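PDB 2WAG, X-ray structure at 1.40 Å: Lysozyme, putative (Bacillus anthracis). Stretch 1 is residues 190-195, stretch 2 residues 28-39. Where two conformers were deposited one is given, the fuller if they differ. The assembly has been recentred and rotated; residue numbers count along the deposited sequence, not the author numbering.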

ATOM      1  N   LYS A 190       2.430 -12.970  -2.696  0.50 13.48           N
ATOM      2  CA  LYS A 190       3.532 -13.909  -2.695  0.50 14.43           C
ATOM      3  C   LYS A 190       3.340 -14.862  -3.908  0.50 15.08           C
ATOM      4  O   LYS A 190       2.276 -15.502  -4.029  0.50 15.65           O
ATOM      5  CB  LYS A 190       3.332 -14.689  -1.416  0.50 15.18           C
ATOM      6  CG  LYS A 190       2.332 -14.002  -0.480  0.50 13.91           C
ATOM      7  CD  LYS A 190       0.784 -13.823  -0.843  0.50 14.78           C
ATOM      8  CE  LYS A 190       0.021 -13.467   0.458  0.50 12.04           C
ATOM      9  NZ  LYS A 190       0.300 -12.052   1.003  0.50 12.97           N
ATOM     10  N   LEU A 191       4.386 -14.904  -4.735  0.50 15.63           N
ATOM     11  CA  LEU A 191       4.523 -15.533  -6.151  0.50 16.07           C
ATOM     12  C   LEU A 191       5.702 -16.509  -6.401  0.50 15.87           C
ATOM     13  O   LEU A 191       6.830 -16.256  -6.160  0.50 16.30           O
ATOM     14  CB  LEU A 191       4.589 -14.565  -7.378  0.50 16.97           C
ATOM     15  CG  LEU A 191       3.579 -13.422  -7.514  0.50 19.03           C
ATOM     16  CD1 LEU A 191       3.542 -12.673  -8.805  0.50 20.78           C
ATOM     17  CD2 LEU A 191       2.283 -13.980  -7.238  0.50 19.89           C
ATOM     18  N   SER A 192       5.366 -17.616  -6.998  1.00 14.98           N
ATOM     19  CA  SER A 192       6.329 -18.678  -7.332  1.00 15.40           C
ATOM     20  C   SER A 192       6.532 -18.741  -8.819  1.00 15.88           C
ATOM     21  O   SER A 192       6.340 -17.773  -9.505  1.00 17.14           O
ATOM     22  CB  SER A 192       5.921 -20.020  -6.730  1.00 15.69           C
ATOM     23  OG  SER A 192       4.674 -20.526  -7.162  1.00 15.86           O
ATOM     24  N   GLY A 193       6.992 -19.859  -9.318  1.00 15.50           N
ATOM     25  CA  GLY A 193       7.304 -19.978 -10.730  1.00 17.96           C
ATOM     26  C   GLY A 193       8.556 -19.266 -11.250  1.00 19.63           C
ATOM     27  O   GLY A 193       9.357 -18.887 -10.513  1.00 18.18           O
ATOM     28  N   TYR A 194       8.717 -19.159 -12.523  1.00 23.40           N
ATOM     29  CA  TYR A 194      10.035 -18.740 -13.011  1.00 26.88           C
ATOM     30  C   TYR A 194      10.508 -17.308 -12.712  1.00 28.37           C
ATOM     31  O   TYR A 194      11.633 -17.104 -12.396  1.00 30.11           O
ATOM     32  CB  TYR A 194      10.173 -19.019 -14.466  1.00 28.13           C
ATOM     33  CG  TYR A 194       9.599 -17.927 -15.235  1.00 29.93           C
ATOM     34  CD1 TYR A 194       8.384 -18.056 -15.825  1.00 31.33           C
ATOM     35  CD2 TYR A 194      10.240 -16.719 -15.321  1.00 31.28           C
ATOM     36  CE1 TYR A 194       7.836 -17.048 -16.526  1.00 32.06           C
ATOM     37  CE2 TYR A 194       9.699 -15.696 -16.025  1.00 31.54           C
ATOM     38  CZ  TYR A 194       8.486 -15.867 -16.634  1.00 32.67           C
ATOM     39  OH  TYR A 194       7.915 -14.826 -17.331  1.00 33.40           O
ATOM     40  N   ASN A 195       9.685 -16.314 -12.815  1.00 29.73           N
ATOM     41  CA  ASN A 195      10.275 -15.015 -12.591  1.00 30.12           C
ATOM     42  C   ASN A 195       9.936 -14.872 -11.215  1.00 29.47           C
ATOM     43  O   ASN A 195       9.840 -13.824 -10.791  1.00 29.52           O
TER
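Stretch 2 (28-39) IDWRELEKQNMK

Three side-chain acceptors of stretch 2 take up three donors of stretch 1, two of them backbone amides, so an irregular strand-less segment is held by polar anchors at the N-cap (Asp29), within the helix (Glu32) and in the type I turn from Glu34 to Asn37 (Gln36). Asp29 stands at the N-cap of the helix that begins at Trp30: its OD1 accepts from Glu32 N at 3.1 Å, while its OD2 receives Tyr194 OH at 2.6 Å, close to the plane of the ring. Glu32 OE2 accepts from Tyr194 N (3.0 Å, 160° at the hydrogen), and Gln36 OE1 from Ser192 N (2.9 Å, 146°). The order is antiparallel in sequence: Ser192 lies nearest Gln36 (CA to CA 7.2 Å) and Gly193 nearest Glu32 (7.0 Å).

At Gly193, phi is 73°, and an ideal CB would sit 2.4 Å from Glu32 OE2, a clash; without one, Gly193 CA approaches that oxygen to 3.4 Å. The turn carries Gln36, whose NE2 donates to Glu32 O at 3.1 Å, tying the amide back to the helix while OE1 faces Ser192. Beyond this polar row, Leu191 makes the apolar contacts, CD1 to Leu33 CD2 and CD2 to Met38 CE, both 4.3 Å. The two stretches together bury 360 Å².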

ATOM      1  N   ILE A  28       3.089  -8.136 -17.500  1.00 13.41           N
ATOM      2  CA  ILE A  28       2.626  -9.327 -16.819  0.50 13.17           C
ATOM      3  C   ILE A  28       2.669 -10.533 -17.735  1.00 13.15           C
ATOM      4  O   ILE A  28       2.224 -10.476 -18.884  1.00 13.37           O
ATOM      5  CB  ILE A  28       1.201  -9.127 -16.320  0.50 12.61           C
ATOM      6  CG1 ILE A  28       1.172  -8.045 -15.243  0.50 13.45           C
ATOM      7  CG2 ILE A  28       0.621 -10.439 -15.811  0.50 12.29           C
ATOM      8  CD1 ILE A  28      -0.176  -7.444 -15.086  0.50 13.64           C
ATOM      9  N   ASP A  29       3.226 -11.626 -17.219  1.00 13.25           N
ATOM     10  CA  ASP A  29       3.237 -12.886 -17.928  1.00 13.43           C
ATOM     11  C   ASP A  29       1.974 -13.626 -17.477  1.00 12.20           C
ATOM     12  O   ASP A  29       1.951 -14.272 -16.424  1.00 12.03           O
ATOM     13  CB  ASP A  29       4.492 -13.684 -17.561  1.00 14.57           C
ATOM     14  CG  ASP A  29       4.586 -15.014 -18.299  1.00 17.92           C
ATOM     15  OD1 ASP A  29       3.567 -15.516 -18.805  1.00 19.09           O
ATOM     16  OD2 ASP A  29       5.711 -15.562 -18.384  1.00 23.63           O
ATOM     17  N   TRP A  30       0.914 -13.504 -18.264  1.00 11.30           N
ATOM     18  CA  TRP A  30      -0.384 -14.038 -17.858  1.00 10.38           C
ATOM     19  C   TRP A  30      -0.380 -15.556 -17.794  1.00 10.80           C
ATOM     20  O   TRP A  30      -1.024 -16.145 -16.923  1.00 11.05           O
ATOM     21  CB  TRP A  30      -1.495 -13.518 -18.790  1.00 11.18           C
ATOM     22  CG  TRP A  30      -1.738 -12.059 -18.533  1.00 10.34           C
ATOM     23  CD1 TRP A  30      -1.244 -10.990 -19.224  1.00 12.11           C
ATOM     24  CD2 TRP A  30      -2.477 -11.521 -17.437  1.00 10.04           C
ATOM     25  NE1 TRP A  30      -1.661  -9.813 -18.630  1.00 11.86           N
ATOM     26  CE2 TRP A  30      -2.426 -10.117 -17.537  1.00 10.56           C
ATOM     27  CE3 TRP A  30      -3.179 -12.098 -16.378  1.00 11.30           C
ATOM     28  CZ2 TRP A  30      -3.052  -9.280 -16.604  1.00 10.57           C
ATOM     29  CZ3 TRP A  30      -3.798 -11.267 -15.456  1.00 11.59           C
ATOM     30  CH2 TRP A  30      -3.733  -9.878 -15.573  1.00 12.30           C
ATOM     31  N   ARG A  31       0.373 -16.197 -18.681  1.00 12.04           N
ATOM     32  CA  ARG A  31       0.462 -17.651 -18.629  0.50 12.21           C
ATOM     33  C   ARG A  31       1.114 -18.119 -17.322  1.00 11.88           C
ATOM     34  O   ARG A  31       0.746 -19.154 -16.766  1.00 11.63           O
ATOM     35  CB  ARG A  31       1.194 -18.211 -19.856  0.50 13.25           C
ATOM     36  CG  ARG A  31       2.201 -17.264 -20.507  0.50 16.78           C
ATOM     37  CD  ARG A  31       1.563 -16.285 -21.525  0.50 20.01           C
ATOM     38  NE  ARG A  31       1.511 -14.904 -21.046  0.50 19.41           N
ATOM     39  CZ  ARG A  31       1.221 -13.835 -21.800  1.00 19.32           C
ATOM     40  NH1 ARG A  31       0.891 -13.975 -23.081  1.00 26.77           N
ATOM     41  NH2 ARG A  31       1.193 -12.633 -21.249  1.00 17.99           N
ATOM     42  N   GLU A  32       2.078 -17.353 -16.825  1.00 11.42           N
ATOM     43  CA  GLU A  32       2.722 -17.691 -15.571  1.00 11.61           C
ATOM     44  C   GLU A  32       1.793 -17.520 -14.375  1.00 10.79           C
ATOM     45  O   GLU A  32       1.809 -18.332 -13.434  1.00 11.18           O
ATOM     46  CB  GLU A  32       4.007 -16.892 -15.384  1.00 13.41           C
ATOM     47  CG  GLU A  32       4.933 -17.514 -14.354  1.00 16.37           C
ATOM     48  CD  GLU A  32       5.516 -18.876 -14.770  1.00 20.16           C
ATOM     49  OE1 GLU A  32       5.419 -19.278 -15.942  1.00 22.22           O
ATOM     50  OE2 GLU A  32       6.079 -19.563 -13.896  1.00 25.53           O
ATOM     51  N   LEU A  33       0.952 -16.482 -14.400  1.00 10.27           N
ATOM     52  CA  LEU A  33      -0.065 -16.352 -13.341  1.00 10.10           C
ATOM     53  C   LEU A  33      -1.055 -17.504 -13.377  1.00  9.85           C
ATOM     54  O   LEU A  33      -1.465 -18.036 -12.330  1.00 10.03           O
ATOM     55  CB  LEU A  33      -0.808 -15.008 -13.400  1.00 10.15           C
ATOM     56  CG  LEU A  33       0.016 -13.769 -13.045  1.00 10.77           C
ATOM     57  CD1 LEU A  33      -0.810 -12.491 -13.269  1.00 10.86           C
ATOM     58  CD2 LEU A  33       0.526 -13.837 -11.609  1.00 12.20           C
ATOM     59  N   GLU A  34      -1.468 -17.880 -14.582  1.00  9.57           N
ATOM     60  CA  GLU A  34      -2.383 -19.001 -14.731  1.00  9.79           C
ATOM     61  C   GLU A  34      -1.788 -20.280 -14.113  1.00  9.33           C
ATOM     62  O   GLU A  34      -2.486 -21.043 -13.455  1.00  9.93           O
ATOM     63  CB  GLU A  34      -2.711 -19.198 -16.210  1.00 10.32           C
ATOM     64  CG  GLU A  34      -3.611 -20.377 -16.497  1.00 12.59           C
ATOM     65  CD  GLU A  34      -3.967 -20.486 -17.954  1.00 13.77           C
ATOM     66  OE1 GLU A  34      -3.089 -20.327 -18.819  1.00 15.53           O
ATOM     67  OE2 GLU A  34      -5.158 -20.713 -18.229  1.00 20.10           O
ATOM     68  N   LYS A  35      -0.484 -20.470 -14.309  1.00  8.59           N
ATOM     69  CA  LYS A  35       0.242 -21.609 -13.736  1.00  8.49           C
ATOM     70  C   LYS A  35       0.351 -21.611 -12.220  1.00  8.24           C
ATOM     71  O   LYS A  35       0.706 -22.629 -11.647  1.00  9.39           O
ATOM     72  CB  LYS A  35       1.624 -21.703 -14.367  1.00  8.86           C
ATOM     73  CG  LYS A  35       1.562 -22.212 -15.788  1.00 10.11           C
ATOM     74  CD  LYS A  35       2.933 -22.245 -16.423  1.00 11.19           C
ATOM     75  CE  LYS A  35       2.818 -22.703 -17.862  1.00 13.11           C
ATOM     76  NZ  LYS A  35       4.139 -22.654 -18.577  1.00 15.80           N
ATOM     77  N   GLN A  36      -0.002 -20.498 -11.576  1.00  8.91           N
ATOM     78  CA  GLN A  36      -0.032 -20.409 -10.129  1.00 10.11           C
ATOM     79  C   GLN A  36      -1.422 -20.499  -9.565  1.00  9.04           C
ATOM     80  O   GLN A  36      -1.656 -20.056  -8.471  1.00  9.61           O
ATOM     81  CB  GLN A  36       0.627 -19.126  -9.674  1.00 10.72           C
ATOM     82  CG  GLN A  36       2.115 -19.192  -9.975  1.00 14.18           C
ATOM     83  CD  GLN A  36       2.757 -17.892  -9.772  1.00 14.77           C
ATOM     84  OE1 GLN A  36       2.974 -17.483  -8.638  1.00 16.81           O
ATOM     85  NE2 GLN A  36       3.075 -17.213 -10.856  1.00 17.22           N
ATOM     86  N   ASN A  37      -2.333 -21.089 -10.329  1.00  8.90           N
ATOM     87  CA  ASN A  37      -3.714 -21.294  -9.946  1.00  9.55           C
ATOM     88  C   ASN A  37      -4.438 -19.981  -9.721  1.00  9.22           C
ATOM     89  O   ASN A  37      -5.334 -19.919  -8.920  1.00 10.54           O
ATOM     90  CB  ASN A  37      -3.845 -22.198  -8.711  1.00  9.58           C
ATOM     91  CG  ASN A  37      -5.229 -22.815  -8.592  1.00 10.07           C
ATOM     92  OD1 ASN A  37      -5.883 -23.029  -9.592  1.00 14.89           O
ATOM     93  ND2 ASN A  37      -5.693 -23.007  -7.390  1.00 11.68           N
ATOM     94  N   MET A  38      -4.043 -18.933 -10.403  1.00  8.53           N
ATOM     95  CA  MET A  38      -4.870 -17.722 -10.403  1.00  8.77           C
ATOM     96  C   MET A  38      -6.050 -17.975 -11.332  1.00  9.18           C
ATOM     97  O   MET A  38      -5.864 -18.257 -12.527  1.00 10.97           O
ATOM     98  CB  MET A  38      -4.076 -16.517 -10.881  1.00  9.10           C
ATOM     99  CG  MET A  38      -2.867 -16.209 -10.002  1.00 10.89           C
ATOM    100  SD  MET A  38      -3.339 -15.732  -8.319  1.00 12.17           S
ATOM    101  CE  MET A  38      -1.696 -15.491  -7.648  1.00 15.14           C
ATOM    102  N   LYS A  39      -7.263 -17.870 -10.797  1.00  8.39           N
ATOM    103  CA  LYS A  39      -8.459 -18.207 -11.562  1.00  9.41           C
ATOM    104  C   LYS A  39      -9.121 -17.026 -12.224  1.00  8.46           C
ATOM    105  O   LYS A  39      -9.978 -17.202 -13.095  1.00  9.79           O
ATOM    106  CB  LYS A  39      -9.458 -18.985 -10.712  1.00 10.57           C
ATOM    107  CG  LYS A  39      -8.939 -20.398 -10.475  1.00 14.49           C
ATOM    108  CD  LYS A  39      -9.966 -21.290  -9.881  1.00 18.00           C
ATOM    109  CE  LYS A  39      -9.337 -22.620  -9.561  1.00 18.71           C
ATOM    110  NZ  LYS A  39      -9.038 -23.376 -10.804  1.00 19.73           N
TER
HETATM  111  O   HOH W   1       1.359 -17.434  -6.404  1.00 22.20           O
HETATM  112  O   HOH W   2       2.348 -19.763  -6.351  1.00 30.52           O